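Local coordinates for RND efflux system, outer membrane lipoprotein, NodT family (Burkholderia mallei, PDB 6U94), which probably forms the outer-membrane channel component of an RND-type efflux system, letting exported compounds leave the cell, at residues L130-E134 with R281-I285; P271-S276 with P308-G314; A288-L292 with N363-Y367; F327-W333 with I371-R376. All blocks are in the same frame, centred on the assembly; numbering follows the deposited sequence.

Contact 1 of 4, residues L130-E134 with R281-I285; sequences LTHFE and RRPDI
Both faces of the Phe133 ring are covered. Pro283 CD lies 3.5 Å from the centroid of the Phe133 ring and almost on its normal, a CH-pi contact, while Thr131 OG1 sits over the centre of the opposite face. Phe133 CG stands between the backbone N and the carbonyl carbon (chi1 60°), which carries the ring in between these two. At the ring's edge comes Arg282, whose guanidinium stands at 90° to the ring and takes Phe133 CD2 over its face, 3.7 Å from Arg282 NH2; the rim of this guanidinium meets His132 CB in plane. Both segments open helices, 132-142 and 283-294, with Thr131 and Arg282 at the N-caps, so two helix starts meet. Proline suits the first turn of a helix, where its missing N-H costs nothing, and here its CD and CG give the phenylalanine a compact apolar surface. Glu134 OE2 accepts Thr131 N at 2.7 Å and Thr131 OG1 at 2.8 Å from opposite faces of the carboxylate plane, the first being one half of a capping box. Arg282 NE reaches Asp284 OD1 at 3.0 Å and Arg282 NH2 reaches Asp284 OD2 at 2.7 Å, a side-on pair that fixes the rotation of the guanidinium, so that its face is turned to the edge of the Phe133 ring. Arg282 NH1 makes a salt bridge to Glu377 and a hydrogen bond to the carbonyl of Ala454.

Contact 2 of 4, residues P271-S276 with P308-G314; sequences PAGLPS and PRITLTG
Thr313 keeps OG1 between its backbone N and carbonyl carbon (chi1 57°), and this turns the hydroxyl across to the loop 271-276. There Thr313 OG1 donates to Pro271 O at 2.7 Å, in the carbonyl plane, and accepts Leu274 N at 3.1 Å along a nearly straight N-H line of 174°. Ser276 has the same kind of rotamer (chi1 45°), which places its OG among the carbonyls of the other segment, 2.8 Å from Ile310 O and 3.1 Å from Pro308 O. The two loops run antiparallel, joined by one isolated beta bridge between Pro275 and Thr311. That is a non-hydrogen-bonded pair, flanked by Leu312 N to Leu274 O at 2.7 Å and Ser276 N to Ile310 O at 2.9 Å, so a proline, with no N-H to offer, fits the position well. Beyond the bridge, Gly273 N reaches Thr313 O at 2.9 Å from above the carbonyl plane; the positive phi at Gly273 is one that glycine adopts easily. The hydroxyl of Thr313 suits its place because it can donate to one backbone carbonyl and accept from one backbone N-H. Leu312 lays its branch along Ser276, with Leu312 CD1 3.9 Å from Ser276 CA, and also packs on Phe375 of helix 362-415 and Leu323 of helix 321-326. Leu274 in turn rests against Trp459.

Contact 3 of 4, residues A288-L292 with N363-Y367; sequences AEHRL and NVAGY
Tyr367 reaches from helix 362-415 across to helix 283-294, its CG anti to the backbone N (chi1 178°), and each part of it finds a different partner. CB and CG meet a methyl of Leu292: Leu292 CD1 comes 3.5 Å from Tyr367 CG and sits over one ring face, displaced from the centre, in a CH-pi contact. Farther along, Tyr367 CD1 meets Ala288 CB edge-on and in plane at 3.8 Å; alanine is small enough to let the ring pass close to the helix. Tyr367 CE1 then touches Glu289 CG at 3.4 Å, and the tip, Tyr367 OH, donates to Glu289 OE2 at 3.1 Å, using the anti lone pair of that oxygen. Glu289 OE2 is also bound in a salt bridge by Arg303 NE, so the buried carboxylate is answered by a cation as well as a phenol. The other methyl of Leu292, CD2, wedges against Val364 CG2 at 3.8 Å and the Asn363 backbone, where a branched apolar chain fills the space between helices. One water bridges the main chains, donating to Ala288 O at 2.7 Å and to Asn363 O at 2.9 Å. The short segments run antiparallel at 163°, their axes 9.4 Å apart. Helix 299-306 packs on this pair, with Ile299 against Glu289 and Leu292, Arg303 beside Tyr367, and Phe306 on Val364.

Contact 4 of 4, residues F327-W333 with I371-R376; sequences FSGGVAW and IQDAFR
Trp333 and Gln372 lie flat on each other: Gln372 CG is 3.7 Å from the centroid of the five-membered ring of Trp333, over its face, and the amide plane is only 13° from that of the indole. Gln372 CG is anti to its backbone N (chi1 -176°) and the chain extended beyond, so its CB and CG methylenes lie along the indole face. The six-membered end of Trp333 reaches deeper, Trp333 CZ3 touching Phe375 CB at 3.8 Å and Trp333 CH2 touching Ile371 CG2 at 4.1 Å. Phe327 covers the next turn of the helix. Its CZ comes 3.4 Å from Arg376 N, and its CE1 lies 3.7 Å from Arg376 CZ, over the guanidinium face, the two planes standing 76° apart. Arg376 is long enough to fold back over the loop, where Arg376 NH2 donates to Val331 O at 3.0 Å. Between Phe327 and the residues Val331 to Trp333 the chain reverses in a type II beta turn, closed by Gly330 N to Phe327 O at 3.0 Å; Gly329 takes the third place, where positive phi suits glycine. Behind the tryptophan stand Pro308, Leu326 and Phe335, and behind Phe375 stands Leu323. The loop after helix 321-326 is thus laid over the side of the long helix 362-415, consistent with the outer membrane factor family, whose fold is built largely of long helices.

How the contacts relate
Contacts 1 and 3 lie along helix 283-294, first at its start and then a turn further on, their centres about 14 Å apart. Contacts 3 and 4 likewise follow each other on helix 362-415. The centres of contacts 3 and 4 are about 19 Å apart. Contact 1 touches contact 4 directly, Arg282 NE lying 3.4 Å from Ala374 CB. Contact 2 also leans on contact 4: Pro308 CG is 3.7 Å from Trp333 CH2, and Ser276 CB is 3.7 Å from Phe375 CZ. Contact 4 thus touches both contact 1 and contact 2, whose own nearest atoms stay about 7 Å apart. Glycerol, probably from the crystallisation liquor, is found near Asp284, Pro275 and Arg291, in contacts 1, 2 and 3.

Contact 1 of 4, residues L130-E134 with R281-I285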
# COMPACT_ATOMS: atom_id res chain seq x y z
N LEU A 130 -7.20 0.89 2.81
CA LEU A 130 -8.15 1.98 2.58
C LEU A 130 -8.03 3.02 3.69
O LEU A 130 -7.93 2.69 4.87
CB LEU A 130 -9.59 1.45 2.52
CG LEU A 130 -9.93 0.51 1.37
CD1 LEU A 130 -11.42 0.19 1.36
CD2 LEU A 130 -9.49 1.11 0.04
N THR A 131 -8.05 4.29 3.29
CA THR A 131 -8.03 5.38 4.25
C THR A 131 -9.39 5.54 4.92
O THR A 131 -10.36 4.84 4.60
CB THR A 131 -7.60 6.68 3.57
OG1 THR A 131 -8.51 6.99 2.50
CG2 THR A 131 -6.19 6.56 3.02
N HIS A 132 -9.46 6.47 5.88
CA HIS A 132 -10.71 6.67 6.62
C HIS A 132 -11.83 7.13 5.70
O HIS A 132 -12.96 6.64 5.79
CB HIS A 132 -10.50 7.67 7.75
CG HIS A 132 -9.67 7.15 8.88
ND1 HIS A 132 -10.03 6.05 9.63
CD2 HIS A 132 -8.50 7.59 9.40
CE1 HIS A 132 -9.12 5.82 10.55
NE2 HIS A 132 -8.18 6.75 10.44
N PHE A 133 -11.54 8.08 4.80
CA PHE A 133 -12.61 8.61 3.96
C PHE A 133 -13.05 7.61 2.90
O PHE A 133 -14.22 7.62 2.50
CB PHE A 133 -12.20 9.95 3.33
CG PHE A 133 -10.98 9.87 2.45
CD1 PHE A 133 -11.08 9.49 1.12
CD2 PHE A 133 -9.73 10.24 2.93
CE1 PHE A 133 -9.97 9.44 0.30
CE2 PHE A 133 -8.61 10.19 2.12
CZ PHE A 133 -8.73 9.79 0.80
N GLU A 134 -12.15 6.74 2.44
CA GLU A 134 -12.57 5.67 1.55
C GLU A 134 -13.50 4.70 2.26
O GLU A 134 -14.51 4.27 1.70
CB GLU A 134 -11.36 4.92 1.00
CG GLU A 134 -10.45 5.75 0.13
CD GLU A 134 -9.19 5.01 -0.23
OE1 GLU A 134 -9.09 4.48 -1.36
OE2 GLU A 134 -8.29 4.93 0.64
N ARG A 281 -7.57 18.85 1.29
CA ARG A 281 -8.14 18.18 0.12
C ARG A 281 -8.62 16.77 0.42
O ARG A 281 -9.14 16.11 -0.48
CB ARG A 281 -7.13 18.13 -1.02
CG ARG A 281 -6.44 19.44 -1.33
CD ARG A 281 -5.16 19.13 -2.09
NE ARG A 281 -4.40 18.09 -1.40
CZ ARG A 281 -3.46 17.34 -1.98
NH1 ARG A 281 -3.16 17.52 -3.26
NH2 ARG A 281 -2.84 16.41 -1.27
N ARG A 282 -8.45 16.28 1.65
CA ARG A 282 -9.00 14.98 2.00
C ARG A 282 -10.52 15.02 1.90
O ARG A 282 -11.14 15.97 2.40
CB ARG A 282 -8.58 14.58 3.41
CG ARG A 282 -7.13 14.08 3.54
CD ARG A 282 -6.83 13.75 4.99
NE ARG A 282 -7.79 12.79 5.54
CZ ARG A 282 -7.50 11.54 5.87
NH1 ARG A 282 -6.25 11.07 5.72
NH2 ARG A 282 -8.44 10.74 6.36
N PRO A 283 -11.15 14.04 1.26
CA PRO A 283 -12.62 14.05 1.17
C PRO A 283 -13.33 14.09 2.51
O PRO A 283 -14.43 14.65 2.59
CB PRO A 283 -12.92 12.77 0.39
CG PRO A 283 -11.72 12.59 -0.47
CD PRO A 283 -10.56 13.02 0.38
N ASP A 284 -12.75 13.53 3.58
CA ASP A 284 -13.43 13.58 4.87
C ASP A 284 -13.27 14.93 5.56
O ASP A 284 -14.10 15.28 6.41
CB ASP A 284 -12.97 12.45 5.79
CG ASP A 284 -11.45 12.36 5.92
OD1 ASP A 284 -10.71 13.10 5.24
OD2 ASP A 284 -10.99 11.51 6.72
N ILE A 285 -12.24 15.69 5.21
CA ILE A 285 -12.12 17.04 5.76
C ILE A 285 -12.93 18.04 4.95
O ILE A 285 -13.50 18.98 5.50
CB ILE A 285 -10.64 17.45 5.87
CG1 ILE A 285 -9.92 16.56 6.89
CG2 ILE A 285 -10.50 18.92 6.26
CD1 ILE A 285 -8.51 17.00 7.20

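Contact 2 of 4, residues P271-S276 with P308-G314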
# COMPACT_ATOMS: atom_id res chain seq x y z
N PRO A 271 8.22 14.56 -1.60
CA PRO A 271 9.12 15.68 -1.35
C PRO A 271 9.29 15.95 0.13
O PRO A 271 8.45 15.59 0.96
CB PRO A 271 8.43 16.86 -2.06
CG PRO A 271 7.47 16.23 -3.02
CD PRO A 271 7.03 14.96 -2.37
N ALA A 272 10.40 16.59 0.47
CA ALA A 272 10.62 17.00 1.85
C ALA A 272 9.79 18.24 2.17
O ALA A 272 9.68 19.16 1.36
CB ALA A 272 12.10 17.29 2.09
N GLY A 273 9.20 18.25 3.37
CA GLY A 273 8.50 19.43 3.84
C GLY A 273 7.10 19.62 3.30
O GLY A 273 6.69 20.77 3.07
N LEU A 274 6.35 18.55 3.11
CA LEU A 274 4.98 18.68 2.61
C LEU A 274 4.12 19.40 3.65
O LEU A 274 4.10 19.00 4.82
CB LEU A 274 4.40 17.31 2.29
CG LEU A 274 4.97 16.67 1.03
CD1 LEU A 274 4.31 15.33 0.75
CD2 LEU A 274 4.82 17.61 -0.16
N PRO A 275 3.40 20.46 3.26
CA PRO A 275 2.58 21.18 4.24
C PRO A 275 1.33 20.41 4.63
O PRO A 275 0.73 19.70 3.82
CB PRO A 275 2.22 22.48 3.51
CG PRO A 275 2.31 22.13 2.05
CD PRO A 275 3.41 21.11 1.94
N SER A 276 0.95 20.55 5.90
CA SER A 276 -0.26 19.91 6.41
C SER A 276 -1.52 20.44 5.74
O SER A 276 -2.56 19.76 5.77
CB SER A 276 -0.36 20.10 7.92
OG SER A 276 -0.06 21.44 8.28
N PRO A 308 -3.68 21.77 12.82
CA PRO A 308 -2.26 22.11 12.96
C PRO A 308 -1.67 22.58 11.64
O PRO A 308 -2.05 22.13 10.56
CB PRO A 308 -1.62 20.79 13.41
CG PRO A 308 -2.75 19.97 13.97
CD PRO A 308 -3.96 20.37 13.17
N ARG A 309 -0.72 23.52 11.74
CA ARG A 309 0.04 23.99 10.59
C ARG A 309 1.49 23.58 10.81
O ARG A 309 2.26 24.29 11.46
CB ARG A 309 -0.12 25.51 10.37
CG ARG A 309 0.02 26.38 11.61
CD ARG A 309 -0.48 27.80 11.34
NE ARG A 309 0.22 28.46 10.24
CZ ARG A 309 0.01 29.73 9.86
NH1 ARG A 309 -0.88 30.47 10.50
NH2 ARG A 309 0.70 30.25 8.85
N ILE A 310 1.85 22.41 10.27
CA ILE A 310 3.19 21.85 10.38
C ILE A 310 3.56 21.22 9.04
O ILE A 310 2.71 20.98 8.18
CB ILE A 310 3.30 20.78 11.49
CG1 ILE A 310 2.29 19.66 11.22
CG2 ILE A 310 3.10 21.39 12.87
CD1 ILE A 310 2.48 18.42 12.07
N THR A 311 4.85 20.94 8.88
CA THR A 311 5.28 20.08 7.79
C THR A 311 4.97 18.63 8.14
O THR A 311 4.90 18.26 9.31
CB THR A 311 6.78 20.24 7.50
OG1 THR A 311 7.54 19.91 8.68
CG2 THR A 311 7.08 21.67 7.06
N LEU A 312 4.75 17.82 7.11
CA LEU A 312 4.43 16.42 7.31
C LEU A 312 5.59 15.47 7.05
O LEU A 312 5.63 14.39 7.63
CB LEU A 312 3.26 16.01 6.41
CG LEU A 312 1.93 16.70 6.71
CD1 LEU A 312 0.88 16.28 5.70
CD2 LEU A 312 1.48 16.37 8.13
N THR A 313 6.54 15.85 6.20
CA THR A 313 7.63 14.97 5.81
C THR A 313 8.96 15.66 6.00
O THR A 313 9.06 16.89 5.96
CB THR A 313 7.51 14.52 4.34
OG1 THR A 313 7.47 15.67 3.49
CG2 THR A 313 6.26 13.68 4.13
N GLY A 314 9.99 14.85 6.24
CA GLY A 314 11.36 15.32 6.28
C GLY A 314 12.13 14.83 5.07
O GLY A 314 11.55 14.62 4.00

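Contact 3 of 4, residues A288-L292 with N363-Y367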
# COMPACT_ATOMS: atom_id res chain seq x y z
N ALA A 288 -16.41 17.62 6.17
CA ALA A 288 -16.53 18.17 7.51
C ALA A 288 -16.58 19.70 7.48
O ALA A 288 -17.34 20.31 8.24
CB ALA A 288 -15.38 17.69 8.39
N GLU A 289 -15.78 20.32 6.62
CA GLU A 289 -15.82 21.78 6.50
C GLU A 289 -17.11 22.24 5.83
O GLU A 289 -17.63 23.31 6.17
CB GLU A 289 -14.60 22.28 5.73
CG GLU A 289 -13.28 22.01 6.44
CD GLU A 289 -12.11 22.79 5.86
OE1 GLU A 289 -12.02 22.91 4.62
OE2 GLU A 289 -11.28 23.27 6.66
N HIS A 290 -17.64 21.45 4.90
CA HIS A 290 -18.92 21.78 4.26
C HIS A 290 -20.05 21.77 5.28
O HIS A 290 -20.93 22.64 5.26
CB HIS A 290 -19.19 20.78 3.13
CG HIS A 290 -20.52 20.95 2.46
ND1 HIS A 290 -21.71 20.53 3.02
CD2 HIS A 290 -20.85 21.48 1.25
CE1 HIS A 290 -22.70 20.81 2.20
NE2 HIS A 290 -22.21 21.38 1.12
N ARG A 291 -20.05 20.78 6.17
CA ARG A 291 -21.09 20.72 7.20
C ARG A 291 -21.04 21.93 8.12
O ARG A 291 -22.08 22.40 8.60
CB ARG A 291 -20.96 19.43 8.01
CG ARG A 291 -21.65 18.23 7.38
CD ARG A 291 -21.61 17.02 8.31
NE ARG A 291 -21.17 15.82 7.61
CZ ARG A 291 -19.95 15.29 7.71
NH1 ARG A 291 -19.05 15.86 8.50
NH2 ARG A 291 -19.64 14.20 7.03
N LEU A 292 -19.84 22.44 8.40
CA LEU A 292 -19.71 23.59 9.28
C LEU A 292 -20.17 24.87 8.58
O LEU A 292 -20.76 25.75 9.22
CB LEU A 292 -18.27 23.73 9.76
CG LEU A 292 -17.80 22.79 10.87
CD1 LEU A 292 -16.28 22.77 10.92
CD2 LEU A 292 -18.36 23.23 12.21
N ASN A 363 -21.05 19.32 14.76
CA ASN A 363 -20.22 19.56 13.58
C ASN A 363 -18.83 20.05 13.94
O ASN A 363 -17.89 19.84 13.17
CB ASN A 363 -20.90 20.56 12.65
CG ASN A 363 -22.24 20.06 12.15
OD1 ASN A 363 -22.32 19.12 11.36
ND2 ASN A 363 -23.32 20.70 12.61
N VAL A 364 -18.67 20.69 15.10
CA VAL A 364 -17.34 21.10 15.54
C VAL A 364 -16.57 19.91 16.11
O VAL A 364 -15.39 19.71 15.80
CB VAL A 364 -17.44 22.24 16.56
CG1 VAL A 364 -16.06 22.62 17.07
CG2 VAL A 364 -18.13 23.45 15.95
N ALA A 365 -17.23 19.10 16.94
CA ALA A 365 -16.57 17.93 17.52
C ALA A 365 -16.18 16.92 16.45
O ALA A 365 -15.09 16.34 16.51
CB ALA A 365 -17.48 17.29 18.57
N GLY A 366 -17.06 16.70 15.47
CA GLY A 366 -16.71 15.81 14.38
C GLY A 366 -15.56 16.34 13.55
O GLY A 366 -14.69 15.57 13.12
N TYR A 367 -15.54 17.65 13.31
CA TYR A 367 -14.44 18.26 12.57
C TYR A 367 -13.12 18.09 13.32
O TYR A 367 -12.09 17.78 12.71
CB TYR A 367 -14.75 19.74 12.34
CG TYR A 367 -13.67 20.52 11.62
CD1 TYR A 367 -13.41 20.31 10.27
CD2 TYR A 367 -12.95 21.51 12.28
CE1 TYR A 367 -12.44 21.05 9.61
CE2 TYR A 367 -11.99 22.25 11.62
CZ TYR A 367 -11.74 22.01 10.29
OH TYR A 367 -10.77 22.74 9.63
O HOH W 1 -18.23 18.97 10.45

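Contact 4 of 4, residues F327-W333 with I371-R376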
# COMPACT_ATOMS: atom_id res chain seq x y z
N PHE A 327 2.72 13.23 18.09
CA PHE A 327 2.35 11.94 18.65
C PHE A 327 3.43 11.37 19.57
O PHE A 327 3.43 10.17 19.85
CB PHE A 327 2.01 10.96 17.53
CG PHE A 327 0.89 11.43 16.65
CD1 PHE A 327 -0.43 11.20 17.00
CD2 PHE A 327 1.15 12.11 15.47
CE1 PHE A 327 -1.47 11.63 16.20
CE2 PHE A 327 0.12 12.55 14.66
CZ PHE A 327 -1.19 12.31 15.03
N SER A 328 4.34 12.21 20.05
CA SER A 328 5.32 11.77 21.03
C SER A 328 4.62 11.41 22.34
O SER A 328 3.74 12.13 22.82
CB SER A 328 6.37 12.85 21.29
OG SER A 328 5.92 13.77 22.27
N GLY A 329 5.01 10.27 22.91
CA GLY A 329 4.31 9.74 24.06
C GLY A 329 3.06 8.95 23.75
O GLY A 329 2.45 8.41 24.67
N GLY A 330 2.67 8.88 22.48
CA GLY A 330 1.52 8.06 22.11
C GLY A 330 0.22 8.66 22.60
O GLY A 330 0.04 9.89 22.63
N VAL A 331 -0.69 7.78 23.03
CA VAL A 331 -2.06 8.08 23.43
C VAL A 331 -2.65 9.17 22.54
O VAL A 331 -2.48 9.15 21.31
CB VAL A 331 -2.16 8.48 24.92
CG1 VAL A 331 -3.14 7.57 25.64
CG2 VAL A 331 -0.79 8.43 25.62
N ALA A 332 -3.36 10.12 23.15
CA ALA A 332 -3.87 11.25 22.40
C ALA A 332 -2.74 12.21 22.05
O ALA A 332 -1.76 12.35 22.79
CB ALA A 332 -4.95 11.97 23.20
N TRP A 333 -2.90 12.90 20.92
CA TRP A 333 -1.80 13.72 20.42
C TRP A 333 -1.61 14.96 21.28
O TRP A 333 -2.39 15.26 22.18
CB TRP A 333 -2.04 14.09 18.95
CG TRP A 333 -3.21 15.00 18.66
CD1 TRP A 333 -4.20 15.38 19.52
CD2 TRP A 333 -3.50 15.64 17.41
NE1 TRP A 333 -5.08 16.22 18.88
CE2 TRP A 333 -4.68 16.39 17.59
CE3 TRP A 333 -2.87 15.65 16.16
CZ2 TRP A 333 -5.24 17.14 16.56
CZ3 TRP A 333 -3.43 16.40 15.14
CH2 TRP A 333 -4.61 17.13 15.35
N ILE A 371 -9.84 15.64 11.98
CA ILE A 371 -8.49 16.14 11.75
C ILE A 371 -7.46 15.31 12.51
O ILE A 371 -6.38 15.01 11.98
CB ILE A 371 -8.41 17.64 12.12
CG1 ILE A 371 -9.29 18.46 11.18
CG2 ILE A 371 -6.97 18.14 12.09
CD1 ILE A 371 -9.38 19.91 11.55
N GLN A 372 -7.77 14.93 13.76
CA GLN A 372 -6.83 14.10 14.51
C GLN A 372 -6.65 12.74 13.85
O GLN A 372 -5.53 12.23 13.76
CB GLN A 372 -7.30 13.93 15.95
CG GLN A 372 -6.30 13.15 16.80
CD GLN A 372 -6.80 12.86 18.20
OE1 GLN A 372 -7.94 13.18 18.55
NE2 GLN A 372 -5.95 12.25 19.02
N ASP A 373 -7.75 12.15 13.37
CA ASP A 373 -7.65 10.87 12.68
C ASP A 373 -6.88 11.00 11.38
O ASP A 373 -6.14 10.09 10.99
CB ASP A 373 -9.04 10.29 12.42
CG ASP A 373 -9.69 9.75 13.67
OD1 ASP A 373 -9.06 9.81 14.74
OD2 ASP A 373 -10.84 9.26 13.59
N ALA A 374 -7.03 12.13 10.68
CA ALA A 374 -6.31 12.33 9.43
C ALA A 374 -4.80 12.41 9.67
O ALA A 374 -4.02 11.77 8.95
CB ALA A 374 -6.81 13.59 8.73
N PHE A 375 -4.38 13.20 10.66
CA PHE A 375 -2.96 13.30 10.98
C PHE A 375 -2.41 11.98 11.47
O PHE A 375 -1.34 11.54 11.04
CB PHE A 375 -2.73 14.40 12.02
CG PHE A 375 -2.64 15.78 11.43
CD1 PHE A 375 -3.80 16.47 11.07
CD2 PHE A 375 -1.41 16.39 11.25
CE1 PHE A 375 -3.72 17.75 10.53
CE2 PHE A 375 -1.32 17.67 10.72
CZ PHE A 375 -2.48 18.34 10.36
N ARG A 376 -3.13 11.33 12.39
CA ARG A 376 -2.70 10.03 12.89
C ARG A 376 -2.56 9.02 11.76
O ARG A 376 -1.60 8.24 11.73
CB ARG A 376 -3.69 9.52 13.95
CG ARG A 376 -3.29 8.20 14.59
CD ARG A 376 -4.27 7.81 15.69
NE ARG A 376 -4.38 8.84 16.72
CZ ARG A 376 -3.53 8.96 17.74
NH1 ARG A 376 -2.52 8.12 17.87
NH2 ARG A 376 -3.70 9.93 18.64